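PDB 4GBS: putative lipoprotein from Bacteroides fragilis, which is a putative lipoprotein of the HmuY family that probably binds heme or a related ligand at the bacterial surface. Local coordinates for residues Ala173-Ser179 and Met190-Tyr196. Residues are numbered along the deposited sequence; the frame is centred on the assembly and turned at random.
Sequences AAIRLVS and MTFDYIY
The carbonyl O of T191 is gripped by two successive amides of the facing strand. V178 N lies 2.7 Å from T191 O, and S179 N lies 3.2 Å from the same T191 O. Both donors are tilted somewhat from the carbonyl plane. T191 N answers with a nearly straight bond to S179 O, 175° at the hydrogen. V178 is thus the extra residue of a classic beta bulge, and its backbone psi of -49° breaks the extended run. Its CB points toward the other strand, and CG2 reaches the carboxylate of D193, 3.4 Å from D193 CG. OD1 of D193 is held by T31 on the neighbouring strand 29-35. Beside the bulge, S179 OG and T191 OG1 are linked through one water, which accepts from both hydroxyls.

Beyond the bulge the pairing is regular. A174 and R176 each exchange two backbone bonds, with I195 and D193 respectively. I175 and L177 share the opposite face of the sheet with F192. CG2 of I175, set anti to the backbone N by a chi1 of -60°, comes obliquely to the F192 ring, 3.5 Å from F192 CD1. L177 CD1 meets the selenomethionine methyl, M190 CE, at 3.7 Å. I72 of strand 70-73, in the four-stranded sheet, touches both M190 and F192 and so covers this face. At the far end, CB of A173 comes obliquely to the ring of Y196, 3.7 Å from Y196 CD1, and the Y196 hydroxyl bonds to T171. Together the strands form a bulged antiparallel beta hairpin inside the large sheet of this HmuY-family, all-beta fold.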
loop_
_atom_site.group_PDB
_atom_site.type_symbol
_atom_site.label_atom_id
_atom_site.label_comp_id
_atom_site.label_asym_id
_atom_site.label_seq_id
_atom_site.Cartn_x
_atom_site.Cartn_y
_atom_site.Cartn_z
ATOM N N ALA A 173 -0.266 6.859 -10.552
ATOM C CA ALA A 173 -1.307 6.968 -9.533
ATOM C C ALA A 173 -0.833 7.831 -8.400
ATOM O O ALA A 173 0.353 7.829 -8.065
ATOM C CB ALA A 173 -1.711 5.597 -9.005
ATOM N N ALA A 174 -1.754 8.580 -7.819
ATOM C CA ALA A 174 -1.526 9.375 -6.623
ATOM C C ALA A 174 -2.263 8.674 -5.497
ATOM O O ALA A 174 -3.463 8.452 -5.631
ATOM C CB ALA A 174 -1.985 10.811 -6.837
ATOM N N ILE A 175 -1.534 8.162 -4.481
ATOM C CA ILE A 175 -2.133 7.381 -3.382
ATOM C C ILE A 175 -1.959 8.119 -2.065
ATOM O O ILE A 175 -0.895 8.677 -1.785
ATOM C CB ILE A 175 -1.509 5.956 -3.317
ATOM C CG1 ILE A 175 -1.760 5.187 -4.641
ATOM C CG2 ILE A 175 -2.014 5.163 -2.093
ATOM C CD1 ILE A 175 -0.914 3.924 -4.836
ATOM N N ARG A 176 -3.013 8.095 -1.242
ATOM C CA ARG A 176 -2.990 8.711 0.073
ATOM C C ARG A 176 -3.756 7.806 1.047
ATOM O O ARG A 176 -4.948 7.580 0.847
ATOM C CB ARG A 176 -3.581 10.136 -0.014
ATOM C CG ARG A 176 -3.118 11.129 1.046
ATOM C CD ARG A 176 -3.887 10.999 2.337
ATOM N NE ARG A 176 -3.537 12.037 3.303
ATOM C CZ ARG A 176 -3.999 12.072 4.544
ATOM N NH1 ARG A 176 -4.826 11.129 4.980
ATOM N NH2 ARG A 176 -3.630 13.042 5.367
ATOM N N LEU A 177 -3.056 7.259 2.072
ATOM C CA LEU A 177 -3.657 6.409 3.101
ATOM C C LEU A 177 -4.604 7.215 4.002
ATOM O O LEU A 177 -4.197 8.216 4.599
ATOM C CB LEU A 177 -2.559 5.763 3.950
ATOM C CG LEU A 177 -2.990 4.750 5.004
ATOM C CD1 LEU A 177 -3.411 3.430 4.353
ATOM C CD2 LEU A 177 -1.863 4.511 5.974
ATOM N N VAL A 178 -5.854 6.748 4.121
ATOM C CA VAL A 178 -6.913 7.380 4.900
ATOM C C VAL A 178 -6.882 6.827 6.334
ATOM O O VAL A 178 -6.918 7.618 7.282
ATOM C CB VAL A 178 -8.294 7.180 4.215
ATOM C CG1 VAL A 178 -9.446 7.638 5.107
ATOM C CG2 VAL A 178 -8.339 7.911 2.882
ATOM N N SER A 179 -6.839 5.483 6.500
ATOM C CA SER A 179 -6.794 4.870 7.831
ATOM C C SER A 179 -6.062 3.544 7.785
ATOM O O SER A 179 -5.909 2.965 6.713
ATOM C CB SER A 179 -8.196 4.682 8.396
ATOM O OG SER A 179 -9.048 4.069 7.451
HETATM N N MSE A 190 -6.524 -1.475 6.077
HETATM C CA MSE A 190 -5.933 -0.367 5.317
HETATM C C MSE A 190 -6.919 0.238 4.297
HETATM O O MSE A 190 -7.436 -0.464 3.431
HETATM C CB MSE A 190 -4.676 -0.885 4.585
HETATM C CG MSE A 190 -3.686 -1.601 5.516
HETATM SE SE MSE A 190 -2.957 -0.469 6.914
HETATM C CE MSE A 190 -1.704 0.481 5.879
ATOM N N THR A 191 -7.142 1.549 4.394
ATOM C CA THR A 191 -8.007 2.319 3.487
ATOM C C THR A 191 -7.194 3.431 2.846
ATOM O O THR A 191 -6.586 4.216 3.574
ATOM C CB THR A 191 -9.246 2.897 4.221
ATOM O OG1 THR A 191 -9.956 1.860 4.887
ATOM C CG2 THR A 191 -10.187 3.647 3.291
ATOM N N PHE A 192 -7.181 3.513 1.500
ATOM C CA PHE A 192 -6.480 4.608 0.847
ATOM C C PHE A 192 -7.322 5.196 -0.298
ATOM O O PHE A 192 -8.122 4.498 -0.931
ATOM C CB PHE A 192 -5.098 4.183 0.325
ATOM C CG PHE A 192 -5.058 3.166 -0.787
ATOM C CD1 PHE A 192 -5.167 3.563 -2.122
ATOM C CD2 PHE A 192 -4.841 1.819 -0.512
ATOM C CE1 PHE A 192 -5.114 2.626 -3.157
ATOM C CE2 PHE A 192 -4.770 0.878 -1.552
ATOM C CZ PHE A 192 -4.886 1.293 -2.868
ATOM N N ASP A 193 -7.136 6.504 -0.540
ATOM C CA ASP A 193 -7.746 7.231 -1.649
ATOM C C ASP A 193 -6.729 7.347 -2.752
ATOM O O ASP A 193 -5.525 7.445 -2.479
ATOM C CB ASP A 193 -8.269 8.609 -1.230
ATOM C CG ASP A 193 -9.444 8.627 -0.275
ATOM O OD1 ASP A 193 -10.097 7.577 -0.119
ATOM O OD2 ASP A 193 -9.724 9.708 0.304
ATOM N N TYR A 194 -7.191 7.314 -4.002
ATOM C CA TYR A 194 -6.255 7.393 -5.115
ATOM C C TYR A 194 -6.788 8.297 -6.237
ATOM O O TYR A 194 -7.967 8.623 -6.285
ATOM C CB TYR A 194 -5.948 5.975 -5.678
ATOM C CG TYR A 194 -7.137 5.300 -6.335
ATOM C CD1 TYR A 194 -7.433 5.515 -7.683
ATOM C CD2 TYR A 194 -7.953 4.431 -5.620
ATOM C CE1 TYR A 194 -8.543 4.923 -8.284
ATOM C CE2 TYR A 194 -9.045 3.803 -6.223
ATOM C CZ TYR A 194 -9.348 4.067 -7.549
ATOM O OH TYR A 194 -10.464 3.499 -8.124
ATOM N N ILE A 195 -5.885 8.687 -7.127
ATOM C CA ILE A 195 -6.116 9.350 -8.407
ATOM C C ILE A 195 -5.450 8.475 -9.435
ATOM O O ILE A 195 -4.230 8.325 -9.378
ATOM C CB ILE A 195 -5.669 10.837 -8.526
ATOM C CG1 ILE A 195 -6.318 11.733 -7.470
ATOM C CG2 ILE A 195 -5.915 11.353 -9.964
ATOM C CD1 ILE A 195 -5.639 13.122 -7.334
ATOM N N TYR A 196 -6.224 7.852 -10.326
ATOM C CA TYR A 196 -5.633 7.039 -11.363
ATOM C C TYR A 196 -6.506 7.101 -12.606
ATOM O O TYR A 196 -7.691 6.755 -12.546
ATOM C CB TYR A 196 -5.372 5.575 -10.933
ATOM C CG TYR A 196 -4.694 4.789 -12.035
ATOM C CD1 TYR A 196 -3.338 4.951 -12.300
ATOM C CD2 TYR A 196 -5.424 3.941 -12.864
ATOM C CE1 TYR A 196 -2.734 4.325 -13.389
ATOM C CE2 TYR A 196 -4.820 3.273 -13.929
ATOM C CZ TYR A 196 -3.471 3.462 -14.182
ATOM O OH TYR A 196 -2.857 2.794 -15.213
HETATM O O HOH W 1 -9.272 1.297 7.442
#